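Local atomic coordinates of NreA protein (Staphylococcus carnosus subsp. carnosus TM300, PDB entry 4IUH), a protein that serves as the cytosolic nitrate receptor of the staphylococcal nitrate regulation system, using a GAF domain that binds nitrate and, in this crystal, iodide. Residues A[92-95]-A[96-99]; A[98-101]-A[102-105]; A[142-145]-A[146-149]. One frame throughout, in Å; residues are numbered along the deposited sequence.

Contact 1 (A[92-95]-A[96-99]); sequences VEDV and DAEL
E98 reaches back from helix 95-98 to the backbone of D94, while D94 caps the start of the same helix: this is a local helix-start contact, in the turn where edge strand 90-92 gives way to a single helical turn. The D94 main-chain N donates to E98 OE2 over 2.7 Å, but from above the carboxylate, 47° out of its plane. With CG anti to its own carbonyl carbon (chi1 -63°) and the chain extended beyond it, E98 runs back alongside D94 O toward the strand end. Water 1 joins the other oxygen, donating to E98 OE1 and accepting from E93 N, so the E98 carboxylate holds D94 N directly and is linked to E93 N by a water.

At the N-cap, D94 turns CG anti to its backbone N (chi1 -170°), which brings OD1 to A97 N at 3.3 Å, a weak capping bond. Aspartate suits this place because its short chain can reach a helix-start N-H. Water 2 donates to D94 OD1 and accepts from D96 N, tying in another early amide. The backbone closes the turn: E98 N donates to D94 O at 2.8 Å, and L99 N donates to V95 O.

On the buried side of the turn, V95 CG1 packs against L99 CD1 at 3.7 Å, and V92 CG1 lies near L99 CG. These branched apolar residues suit the buried side, where L99 also touches Y107.

Four acidic side chains lie in this turn, and D94 OD1 and D96 OD2 stand only 4.5 Å apart. Such neighbours would tend to raise each other's affinity for protons, while the amide donors and the helix start probably offset part of this.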
loop_
_atom_site.group_PDB
_atom_site.type_symbol
_atom_site.label_atom_id
_atom_site.label_comp_id
_atom_site.label_asym_id
_atom_site.label_seq_id
_atom_site.Cartn_x
_atom_site.Cartn_y
_atom_site.Cartn_z
ATOM N N VAL A 92 -9.325 4.178 3.818
ATOM C CA VAL A 92 -10.388 3.372 4.392
ATOM C C VAL A 92 -10.306 3.372 5.909
ATOM O O VAL A 92 -9.497 2.647 6.487
ATOM C CB VAL A 92 -10.330 1.927 3.896
ATOM C CG1 VAL A 92 -11.552 1.161 4.403
ATOM C CG2 VAL A 92 -10.256 1.896 2.381
ATOM N N GLU A 93 -11.152 4.178 6.543
ATOM C CA GLU A 93 -11.165 4.289 8.000
ATOM C C GLU A 93 -11.645 2.997 8.650
ATOM O O GLU A 93 -11.161 2.621 9.711
ATOM C CB GLU A 93 -12.059 5.453 8.448
ATOM C CG GLU A 93 -11.774 6.783 7.763
ATOM C CD GLU A 93 -10.628 7.552 8.398
ATOM O OE1 GLU A 93 -10.029 7.055 9.382
ATOM O OE2 GLU A 93 -10.324 8.667 7.913
ATOM N N ASP A 94 -12.599 2.323 8.004
ATOM C CA ASP A 94 -13.241 1.137 8.571
ATOM C C ASP A 94 -13.456 0.086 7.487
ATOM O O ASP A 94 -14.455 0.110 6.757
ATOM C CB ASP A 94 -14.574 1.523 9.224
ATOM C CG ASP A 94 -15.192 0.392 10.044
ATOM O OD1 ASP A 94 -14.857 -0.790 9.822
ATOM O OD2 ASP A 94 -16.038 0.691 10.915
ATOM N N VAL A 95 -12.519 -0.849 7.400
ATOM C CA VAL A 95 -12.544 -1.850 6.346
ATOM C C VAL A 95 -13.805 -2.718 6.393
ATOM O O VAL A 95 -14.446 -2.939 5.364
ATOM C CB VAL A 95 -11.279 -2.728 6.373
ATOM C CG1 VAL A 95 -11.428 -3.903 5.423
ATOM C CG2 VAL A 95 -10.056 -1.895 6.013
ATOM N N ASP A 96 -14.161 -3.185 7.585
ATOM C CA ASP A 96 -15.305 -4.078 7.752
ATOM C C ASP A 96 -16.611 -3.456 7.277
ATOM O O ASP A 96 -17.482 -4.148 6.755
ATOM C CB ASP A 96 -15.451 -4.492 9.216
ATOM C CG ASP A 96 -14.249 -5.252 9.726
ATOM O OD1 ASP A 96 -13.642 -5.998 8.927
ATOM O OD2 ASP A 96 -13.906 -5.098 10.921
ATOM N N ALA A 97 -16.737 -2.148 7.458
ATOM C CA ALA A 97 -17.974 -1.447 7.162
ATOM C C ALA A 97 -17.986 -0.755 5.796
ATOM O O ALA A 97 -19.051 -0.556 5.215
ATOM C CB ALA A 97 -18.273 -0.440 8.266
ATOM N N GLU A 98 -16.811 -0.387 5.288
ATOM C CA GLU A 98 -16.726 0.416 4.062
ATOM C C GLU A 98 -16.499 -0.398 2.787
ATOM O O GLU A 98 -16.867 0.044 1.702
ATOM C CB GLU A 98 -15.637 1.488 4.179
ATOM C CG GLU A 98 -15.868 2.539 5.257
ATOM C CD GLU A 98 -14.729 3.553 5.326
ATOM O OE1 GLU A 98 -14.330 4.080 4.265
ATOM O OE2 GLU A 98 -14.214 3.816 6.432
ATOM N N LEU A 99 -15.884 -1.570 2.913
ATOM C CA LEU A 99 -15.649 -2.434 1.757
ATOM C C LEU A 99 -16.715 -3.523 1.629
ATOM O O LEU A 99 -17.077 -4.174 2.606
ATOM C CB LEU A 99 -14.262 -3.089 1.823
ATOM C CG LEU A 99 -13.037 -2.171 1.862
ATOM C CD1 LEU A 99 -11.767 -2.993 1.867
ATOM C CD2 LEU A 99 -13.039 -1.202 0.693
HETATM O O HOH W 1 -12.782 5.968 4.606
HETATM O O HOH W 2 -12.915 -2.295 10.177
#

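Contact 2 (A[98-101]-A[102-105])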
loop_
_atom_site.group_PDB
_atom_site.type_symbol
_atom_site.label_atom_id
_atom_site.label_comp_id
_atom_site.label_asym_id
_atom_site.label_seq_id
_atom_site.Cartn_x
_atom_site.Cartn_y
_atom_site.Cartn_z
ATOM N N GLU A 98 -16.811 -0.387 5.288
ATOM C CA GLU A 98 -16.726 0.416 4.062
ATOM C C GLU A 98 -16.499 -0.398 2.787
ATOM O O GLU A 98 -16.867 0.044 1.702
ATOM C CB GLU A 98 -15.637 1.488 4.179
ATOM C CG GLU A 98 -15.868 2.539 5.257
ATOM C CD GLU A 98 -14.729 3.553 5.326
ATOM O OE1 GLU A 98 -14.330 4.080 4.265
ATOM O OE2 GLU A 98 -14.214 3.816 6.432
ATOM N N LEU A 99 -15.884 -1.570 2.913
ATOM C CA LEU A 99 -15.649 -2.434 1.757
ATOM C C LEU A 99 -16.715 -3.523 1.629
ATOM O O LEU A 99 -17.077 -4.174 2.606
ATOM C CB LEU A 99 -14.262 -3.089 1.823
ATOM C CG LEU A 99 -13.037 -2.171 1.862
ATOM C CD1 LEU A 99 -11.767 -2.993 1.867
ATOM C CD2 LEU A 99 -13.039 -1.202 0.693
ATOM N N SER A 100 -17.209 -3.717 0.413
ATOM C CA SER A 100 -18.118 -4.824 0.129
ATOM C C SER A 100 -17.366 -6.156 0.165
ATOM O O SER A 100 -16.137 -6.188 0.230
ATOM C CB SER A 100 -18.767 -4.646 -1.244
ATOM O OG SER A 100 -17.799 -4.778 -2.270
ATOM N N GLN A 101 -18.117 -7.249 0.134
ATOM C CA GLN A 101 -17.543 -8.581 0.045
ATOM C C GLN A 101 -16.654 -8.700 -1.196
ATOM O O GLN A 101 -15.522 -9.183 -1.112
ATOM C CB GLN A 101 -18.664 -9.619 0.020
ATOM C CG GLN A 101 -18.243 -11.024 -0.348
ATOM C CD GLN A 101 -19.433 -11.960 -0.471
ATOM O OE1 GLN A 101 -19.605 -12.637 -1.486
ATOM N NE2 GLN A 101 -20.268 -11.994 0.562
ATOM N N ASN A 102 -17.162 -8.241 -2.339
ATOM C CA ASN A 102 -16.394 -8.258 -3.579
ATOM C C ASN A 102 -15.088 -7.458 -3.476
ATOM O O ASN A 102 -14.053 -7.909 -3.967
ATOM C CB ASN A 102 -17.230 -7.766 -4.768
ATOM C CG ASN A 102 -18.311 -8.762 -5.198
ATOM O OD1 ASN A 102 -18.342 -9.911 -4.758
ATOM N ND2 ASN A 102 -19.198 -8.313 -6.069
ATOM N N ASP A 103 -15.142 -6.285 -2.839
ATOM C CA ASP A 103 -13.951 -5.460 -2.614
ATOM C C ASP A 103 -12.888 -6.234 -1.845
ATOM O O ASP A 103 -11.733 -6.305 -2.275
ATOM C CB ASP A 103 -14.265 -4.180 -1.821
ATOM C CG ASP A 103 -15.196 -3.218 -2.557
ATOM O OD1 ASP A 103 -15.174 -3.167 -3.807
ATOM O OD2 ASP A 103 -15.952 -2.494 -1.858
ATOM N N LYS A 104 -13.269 -6.802 -0.701
ATOM C CA LYS A 104 -12.320 -7.541 0.136
ATOM C C LYS A 104 -11.683 -8.714 -0.611
ATOM O O LYS A 104 -10.472 -8.924 -0.520
ATOM C CB LYS A 104 -12.980 -8.036 1.426
ATOM C CG LYS A 104 -13.348 -6.940 2.408
ATOM C CD LYS A 104 -14.250 -7.486 3.500
ATOM C CE LYS A 104 -14.777 -6.373 4.396
ATOM N NZ LYS A 104 -16.020 -6.784 5.112
ATOM N N LEU A 105 -12.502 -9.467 -1.347
ATOM C CA LEU A 105 -11.999 -10.560 -2.172
ATOM C C LEU A 105 -11.045 -10.045 -3.246
ATOM O O LEU A 105 -10.116 -10.737 -3.639
ATOM C CB LEU A 105 -13.149 -11.334 -2.826
ATOM C CG LEU A 105 -14.021 -12.173 -1.888
ATOM C CD1 LEU A 105 -15.195 -12.798 -2.637
ATOM C CD2 LEU A 105 -13.193 -13.243 -1.197
#
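S100 and D103 exchange hydrogen bonds between side chain and backbone at the start of helix 101-106, just after the chain leaves helix 95-98. S100 OG accepts from D103 N over 3.1 Å, and D103 OD2 in return accepts from S100 N at 2.9 Å. OG lies between the backbone N and the carbonyl carbon of its own residue (chi1 67°), which aims it at the first turn. D103 keeps CG beside its own N, and the S100 amide meets OD2 from above the carboxylate, 35° out of plane. Serine offers a short acceptor close to the main chain; aspartate is long enough to return to the S100 amide.

Two regular backbone bonds follow: K104 N to S100 O at 3.1 Å and L105 N to Q101 O at 3.0 Å. A further polar link leaves the helix start, the K104 ammonium making a weak hydrogen bond to D96 O in the preceding helix.

The apolar contacts are modest. L99 CB lies 3.8 Å from D103 CB and also approaches K104 CG; the leucine and aspartate side chains cross at a slant. The extended aliphatic chain of K104 runs past S100 O, with CE 3.7 Å from L99 O.

The reciprocal S100–D103 pairing is a capping box, the classic N-terminal signature of an alpha-helix.

Contact 3 (A[142-145]-A[146-149])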
loop_
_atom_site.group_PDB
_atom_site.type_symbol
_atom_site.label_atom_id
_atom_site.label_comp_id
_atom_site.label_asym_id
_atom_site.label_seq_id
_atom_site.Cartn_x
_atom_site.Cartn_y
_atom_site.Cartn_z
ATOM N N PRO A 142 -7.847 3.098 14.991
ATOM C CA PRO A 142 -8.122 4.113 13.968
ATOM C C PRO A 142 -6.864 4.529 13.220
ATOM O O PRO A 142 -5.762 4.384 13.748
ATOM C CB PRO A 142 -8.643 5.301 14.782
ATOM C CG PRO A 142 -9.064 4.720 16.093
ATOM C CD PRO A 142 -8.129 3.591 16.347
ATOM N N LEU A 143 -7.038 5.025 12.000
ATOM C CA LEU A 143 -5.953 5.675 11.286
ATOM C C LEU A 143 -5.503 6.877 12.103
ATOM O O LEU A 143 -6.338 7.627 12.606
ATOM C CB LEU A 143 -6.422 6.144 9.913
ATOM C CG LEU A 143 -6.808 5.075 8.899
ATOM C CD1 LEU A 143 -7.372 5.727 7.640
ATOM C CD2 LEU A 143 -5.603 4.194 8.558
ATOM N N PRO A 144 -4.184 7.062 12.242
ATOM C CA PRO A 144 -3.658 8.222 12.967
ATOM C C PRO A 144 -4.118 9.512 12.307
ATOM O O PRO A 144 -4.281 9.547 11.089
ATOM C CB PRO A 144 -2.137 8.068 12.846
ATOM C CG PRO A 144 -1.917 7.115 11.740
ATOM C CD PRO A 144 -3.115 6.206 11.708
ATOM N N GLU A 145 -4.343 10.546 13.106
ATOM C CA GLU A 145 -4.852 11.803 12.584
ATOM C C GLU A 145 -3.894 12.425 11.576
ATOM O O GLU A 145 -2.687 12.506 11.816
ATOM C CB GLU A 145 -5.122 12.783 13.723
ATOM C CG GLU A 145 -5.623 14.134 13.257
ATOM C CD GLU A 145 -6.207 14.949 14.386
ATOM O OE1 GLU A 145 -6.954 14.373 15.205
ATOM O OE2 GLU A 145 -5.916 16.163 14.458
ATOM N N GLY A 146 -4.439 12.857 10.445
ATOM C CA GLY A 146 -3.652 13.530 9.432
ATOM C C GLY A 146 -2.978 12.573 8.472
ATOM O O GLY A 146 -2.396 12.999 7.474
ATOM N N SER A 147 -3.068 11.277 8.760
ATOM C CA SER A 147 -2.443 10.259 7.914
ATOM C C SER A 147 -3.095 10.178 6.534
ATOM O O SER A 147 -2.677 9.393 5.683
ATOM C CB SER A 147 -2.444 8.885 8.600
ATOM O OG SER A 147 -3.752 8.354 8.711
ATOM N N THR A 148 -4.117 10.997 6.317
ATOM C CA THR A 148 -4.755 11.097 5.017
ATOM C C THR A 148 -4.017 12.105 4.137
ATOM O O THR A 148 -3.990 11.980 2.920
ATOM C CB THR A 148 -6.225 11.523 5.164
ATOM O OG1 THR A 148 -6.295 12.897 5.567
ATOM C CG2 THR A 148 -6.927 10.649 6.200
ATOM N N THR A 149 -3.415 13.102 4.776
ATOM C CA THR A 149 -2.674 14.152 4.093
ATOM C C THR A 149 -1.168 13.813 4.130
ATOM O O THR A 149 -0.302 14.633 3.792
ATOM C CB THR A 149 -2.984 15.520 4.758
ATOM O OG1 THR A 149 -2.964 16.569 3.780
ATOM C CG2 THR A 149 -2.023 15.826 5.916
#
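The S147 hydroxyl is turned back onto P144 in the surface loop that follows strand 128-138. OG sits between the backbone N and the carbonyl carbon of S147 (chi1 69°), which points it at P144 O, 2.7 Å away. The hydroxyl is the donor and approaches in the plane of the carbonyl, whereas S147 N, 3.1 Å from the same P144 O, comes from above that plane, 38° out of it. One carbonyl oxygen therefore takes two donors from one residue, arriving from different directions. The main-chain bond closes a type II beta turn from P144 to S147.

On its apolar side S147 lies against the proline ring: CB is 3.6 Å from P144 CG, and OG stands at a similar distance from P144 CD. L143 CB also approaches OG, at 3.7 Å, so the small polar side chain is flanked by hydrocarbon. A serine fits here, since it is short enough to pack against the ring and still carries a donor for the carbonyl. The fixed ring of P144 suits the extended backbone entering the turn. The L143 side chain touches V119 of strand 115-125 and I91 of strand 90-92, while F38 touches L143, P144 and S147.

E145 points away from 146-149 overall, though its CB lies by G146 N; its extended chain befits a charged residue at the exposed corner. G146 follows with a positive phi of 86°, which glycine adopts readily at the third position of a type II turn. A type I turn, G146 to T149, continues the chain, with T149 N bonded to G146 O.

Because S147 is buried, its hydroxyl would be costly to leave without a partner; P144 O satisfies it, and this hydroxyl bond adds to the S147 N bond that closes the turn.

Contacts 1 and 2 are consecutive helix starts that share E98 and L99, and K104 of the second lies against V95 and D96 of the first. Both use an acidic or hydroxyl side chain to receive early backbone amides, but contact 1 is partly buried, with valines and leucine on its inner side and two waters at its polar edge, whereas contact 2 is a surface contact. Contact 3, also at the surface, reverses the chemistry: its serine donates to a carbonyl to secure a turn. It meets contact 1 where L143 packs against E93 and V92, beside strand 90-92, and remains about 7 Å from contact 2 at the nearest atoms.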